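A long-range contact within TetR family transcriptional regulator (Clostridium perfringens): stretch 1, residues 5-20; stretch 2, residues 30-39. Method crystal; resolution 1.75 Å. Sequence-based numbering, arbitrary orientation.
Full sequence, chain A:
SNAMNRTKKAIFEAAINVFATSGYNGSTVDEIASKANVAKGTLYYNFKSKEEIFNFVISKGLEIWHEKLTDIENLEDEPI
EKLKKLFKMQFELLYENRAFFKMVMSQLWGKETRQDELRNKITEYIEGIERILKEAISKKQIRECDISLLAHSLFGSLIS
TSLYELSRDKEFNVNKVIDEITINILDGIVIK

Stretch 1 (5-20) NRTKKAIFEAAINVFA
Stretch 2, residues 30-39: DEIASKANVA

Residues 6-20 form a helix that continues later in the chain. Residue 30 onward continues a helix that begins earlier, and Asn37 is the first residue after it to leave helical phi/psi. The two axes approach to 8.3 Å, with 120° between their N-to-C directions. CA atoms pair as Thr7 with Val38 at 6.5 Å, Ala10 with Ala36 at 5.0 Å and Ala15 with Ile32 at 5.5 Å. The contact buries 556 Å² in total.

Ile32 covers the most surface. Its CA-to-CB bond points sideways, but chi1 m (-68°) and chi2 t (166°) bring the end of the chain nearer. It fits as a knob among Ile11, Ala15, Val18 and Phe19. Ile32 CD1 lies 4.1 Å from Ala15 CB and 4.1 Å from Phe19 CZ. Ile32 CG1 is 4.0 Å from Val18 CB, and Ile32 CG2 is 4.1 Å from Ile11 CG2.

Val18, chi1 t (174°), points toward the second helix. Its CG2 also packs on Glu31 CG at 3.8 Å. The aliphatic part of Glu31 serves here, while Glu31 OE2 forms a salt bridge with Lys35 NZ at 2.9 Å.

The closest CA pair involves two small residues, Ala10 and Ala36. Ala36 CB lies 4.1 Å from Ala10 CB and 3.7 Å from Ala14 CB.

Asn37 then takes positive phi (57/44) in a Schellman motif: Val38 N bonds Ala33 O at 3.2 Å, and Asn37 N bonds Ser34 O at 3.2 Å. Val38 follows in an extended conformation (-120/127), chi1 t (169°), pointing toward the first helix. Val38 CG2 is 3.9 Å from Ala10 CB and 4.2 Å from Ile11 CG1.

Val38 CG2 also lies over one face of the Arg6 guanidinium, 3.6 Å from Arg6 NH1. At the guanidinium edge, Asn37 O accepts hydrogen bonds from Arg6 NH1 at 3.0 Å and Arg6 NH2 at 2.8 Å.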

# COMPACT_ATOMS: atom_id res chain seq x y z
N ASN A 5 -0.53 -19.18 24.66
CA ASN A 5 0.40 -19.46 25.74
C ASN A 5 1.70 -18.68 25.52
O ASN A 5 1.81 -17.86 24.61
CB ASN A 5 0.62 -20.97 25.87
CG ASN A 5 1.19 -21.60 24.61
OD1 ASN A 5 1.84 -20.95 23.78
ND2 ASN A 5 0.98 -22.90 24.48
N ARG A 6 2.69 -18.90 26.39
CA ARG A 6 3.90 -18.11 26.27
C ARG A 6 4.63 -18.42 24.97
O ARG A 6 5.14 -17.51 24.31
CB ARG A 6 4.83 -18.31 27.47
CG ARG A 6 6.08 -17.43 27.45
CD ARG A 6 7.26 -18.14 26.79
NE ARG A 6 8.38 -17.25 26.55
CZ ARG A 6 9.57 -17.65 26.12
NH1 ARG A 6 9.77 -18.94 25.89
NH2 ARG A 6 10.54 -16.78 25.94
N THR A 7 4.70 -19.71 24.60
CA THR A 7 5.45 -20.10 23.41
C THR A 7 4.88 -19.44 22.16
O THR A 7 5.61 -18.83 21.37
CB THR A 7 5.45 -21.61 23.27
OG1 THR A 7 6.29 -22.17 24.29
CG2 THR A 7 5.98 -22.02 21.90
N LYS A 8 3.56 -19.54 21.98
CA LYS A 8 2.94 -18.96 20.80
C LYS A 8 2.97 -17.44 20.84
O LYS A 8 3.22 -16.79 19.82
CB LYS A 8 1.53 -19.51 20.64
CG LYS A 8 1.50 -20.93 20.10
CD LYS A 8 0.09 -21.46 20.02
CE LYS A 8 -0.04 -22.54 18.95
NZ LYS A 8 0.38 -23.87 19.48
N LYS A 9 2.73 -16.84 22.02
CA LYS A 9 2.80 -15.38 22.12
C LYS A 9 4.20 -14.86 21.81
O LYS A 9 4.35 -13.85 21.12
CB LYS A 9 2.36 -14.90 23.50
CG LYS A 9 2.48 -13.36 23.67
CD LYS A 9 1.54 -12.84 24.76
CE LYS A 9 1.35 -11.33 24.68
NZ LYS A 9 2.58 -10.59 25.07
N ALA A 10 5.24 -15.55 22.31
CA ALA A 10 6.60 -15.10 22.06
C ALA A 10 6.94 -15.20 20.58
O ALA A 10 7.55 -14.29 20.01
CB ALA A 10 7.59 -15.92 22.90
N ILE A 11 6.57 -16.32 19.95
CA ILE A 11 6.79 -16.51 18.52
C ILE A 11 6.00 -15.47 17.74
O ILE A 11 6.51 -14.84 16.81
CB ILE A 11 6.40 -17.94 18.11
CG1 ILE A 11 7.42 -18.95 18.66
CG2 ILE A 11 6.28 -18.09 16.58
CD1 ILE A 11 6.93 -20.36 18.66
N PHE A 12 4.74 -15.28 18.12
CA PHE A 12 3.89 -14.28 17.46
C PHE A 12 4.56 -12.91 17.46
O PHE A 12 4.74 -12.29 16.40
CB PHE A 12 2.54 -14.23 18.17
CG PHE A 12 1.60 -13.16 17.64
CD1 PHE A 12 0.88 -13.36 16.48
CD2 PHE A 12 1.44 -11.96 18.32
CE1 PHE A 12 0.01 -12.39 15.99
CE2 PHE A 12 0.57 -10.96 17.84
CZ PHE A 12 -0.15 -11.19 16.68
N GLU A 13 4.94 -12.42 18.64
CA GLU A 13 5.51 -11.08 18.71
C GLU A 13 6.86 -11.00 18.02
O GLU A 13 7.15 -10.02 17.32
CB GLU A 13 5.61 -10.63 20.17
CG GLU A 13 4.28 -10.08 20.69
CD GLU A 13 4.30 -9.72 22.15
OE1 GLU A 13 5.41 -9.60 22.74
OE2 GLU A 13 3.21 -9.55 22.73
N ALA A 14 7.72 -12.01 18.19
CA ALA A 14 9.00 -11.97 17.51
C ALA A 14 8.84 -12.10 16.00
O ALA A 14 9.55 -11.44 15.24
CB ALA A 14 9.93 -13.08 18.03
N ALA A 15 7.93 -12.97 15.55
CA ALA A 15 7.78 -13.18 14.12
C ALA A 15 7.32 -11.90 13.43
O ALA A 15 7.77 -11.58 12.33
CB ALA A 15 6.78 -14.30 13.85
N ILE A 16 6.43 -11.15 14.08
CA ILE A 16 6.00 -9.87 13.49
C ILE A 16 7.21 -9.00 13.19
O ILE A 16 7.35 -8.46 12.09
CB ILE A 16 5.01 -9.14 14.41
CG1 ILE A 16 3.63 -9.78 14.30
CG2 ILE A 16 4.93 -7.69 14.01
CD1 ILE A 16 2.73 -9.44 15.47
N ASN A 17 8.12 -8.86 14.17
CA ASN A 17 9.26 -7.97 13.98
C ASN A 17 10.24 -8.51 12.94
O ASN A 17 10.76 -7.75 12.12
CB ASN A 17 9.96 -7.72 15.31
CG ASN A 17 9.18 -6.80 16.20
OD1 ASN A 17 8.50 -5.89 15.72
ND2 ASN A 17 9.26 -7.03 17.50
N VAL A 18 10.49 -9.83 12.94
CA VAL A 18 11.38 -10.40 11.94
C VAL A 18 10.81 -10.21 10.54
O VAL A 18 11.49 -9.70 9.64
CB VAL A 18 11.64 -11.89 12.24
CG1 VAL A 18 12.46 -12.50 11.13
CG2 VAL A 18 12.39 -12.04 13.58
N PHE A 19 9.56 -10.62 10.34
CA PHE A 19 8.91 -10.45 9.05
C PHE A 19 8.87 -8.97 8.64
O PHE A 19 9.08 -8.64 7.47
CB PHE A 19 7.49 -11.03 9.08
CG PHE A 19 7.43 -12.53 9.04
CD1 PHE A 19 8.12 -13.24 8.06
CD2 PHE A 19 6.66 -13.23 9.96
CE1 PHE A 19 8.05 -14.63 8.00
CE2 PHE A 19 6.57 -14.62 9.92
CZ PHE A 19 7.27 -15.33 8.94
N ALA A 20 8.59 -8.06 9.58
CA ALA A 20 8.52 -6.65 9.22
C ALA A 20 9.89 -6.08 8.87
O ALA A 20 9.99 -5.19 8.01
CB ALA A 20 7.89 -5.83 10.34
N ASP A 30 15.04 -19.98 12.24
CA ASP A 30 16.20 -19.81 13.12
C ASP A 30 16.17 -18.46 13.82
O ASP A 30 16.38 -18.36 15.04
CB ASP A 30 17.51 -19.92 12.32
CG ASP A 30 17.72 -21.29 11.71
OD1 ASP A 30 17.25 -22.30 12.28
OD2 ASP A 30 18.38 -21.34 10.65
N GLU A 31 15.91 -17.39 13.06
CA GLU A 31 15.91 -16.05 13.64
C GLU A 31 14.70 -15.84 14.54
O GLU A 31 14.81 -15.22 15.60
CB GLU A 31 15.97 -15.01 12.52
CG GLU A 31 15.88 -13.55 12.98
CD GLU A 31 17.13 -13.05 13.70
OE1 GLU A 31 18.09 -13.83 13.89
OE2 GLU A 31 17.15 -11.86 14.08
N ILE A 32 13.53 -16.36 14.14
CA ILE A 32 12.33 -16.19 14.95
C ILE A 32 12.48 -16.90 16.29
O ILE A 32 12.09 -16.36 17.34
CB ILE A 32 11.09 -16.69 14.18
CG1 ILE A 32 10.82 -15.77 12.98
CG2 ILE A 32 9.86 -16.74 15.11
CD1 ILE A 32 9.84 -16.32 11.95
N ALA A 33 13.06 -18.10 16.30
CA ALA A 33 13.27 -18.81 17.57
C ALA A 33 14.20 -18.01 18.47
O ALA A 33 13.93 -17.85 19.67
CB ALA A 33 13.86 -20.21 17.31
N SER A 34 15.29 -17.51 17.91
CA SER A 34 16.25 -16.73 18.67
C SER A 34 15.60 -15.49 19.25
O SER A 34 15.70 -15.21 20.45
CB SER A 34 17.44 -16.37 17.78
OG SER A 34 18.30 -15.47 18.43
N LYS A 35 14.89 -14.74 18.40
CA LYS A 35 14.28 -13.49 18.86
C LYS A 35 13.17 -13.75 19.86
O LYS A 35 12.95 -12.94 20.76
CB LYS A 35 13.76 -12.69 17.66
CG LYS A 35 14.85 -12.00 16.84
CD LYS A 35 15.40 -10.77 17.56
CE LYS A 35 16.37 -9.98 16.67
NZ LYS A 35 17.71 -10.62 16.59
N ALA A 36 12.45 -14.86 19.70
CA ALA A 36 11.38 -15.21 20.62
C ALA A 36 11.87 -15.76 21.95
O ALA A 36 11.07 -15.87 22.88
CB ALA A 36 10.44 -16.24 19.98
N ASN A 37 13.14 -16.13 22.06
CA ASN A 37 13.62 -16.82 23.26
C ASN A 37 12.82 -18.10 23.48
O ASN A 37 12.38 -18.39 24.59
CB ASN A 37 13.54 -15.92 24.49
CG ASN A 37 14.82 -15.21 24.77
OD1 ASN A 37 15.64 -15.69 25.55
ND2 ASN A 37 15.01 -14.06 24.15
N VAL A 38 12.59 -18.84 22.40
CA VAL A 38 11.89 -20.12 22.41
C VAL A 38 12.84 -21.18 21.88
O VAL A 38 13.41 -21.02 20.79
CB VAL A 38 10.60 -20.07 21.58
CG1 VAL A 38 10.04 -21.45 21.38
CG2 VAL A 38 9.59 -19.18 22.26
N ALA A 39 13.02 -22.26 22.64
CA ALA A 39 13.87 -23.34 22.16
C ALA A 39 13.39 -23.83 20.80
O ALA A 39 12.19 -24.02 20.59
CB ALA A 39 13.87 -24.48 23.18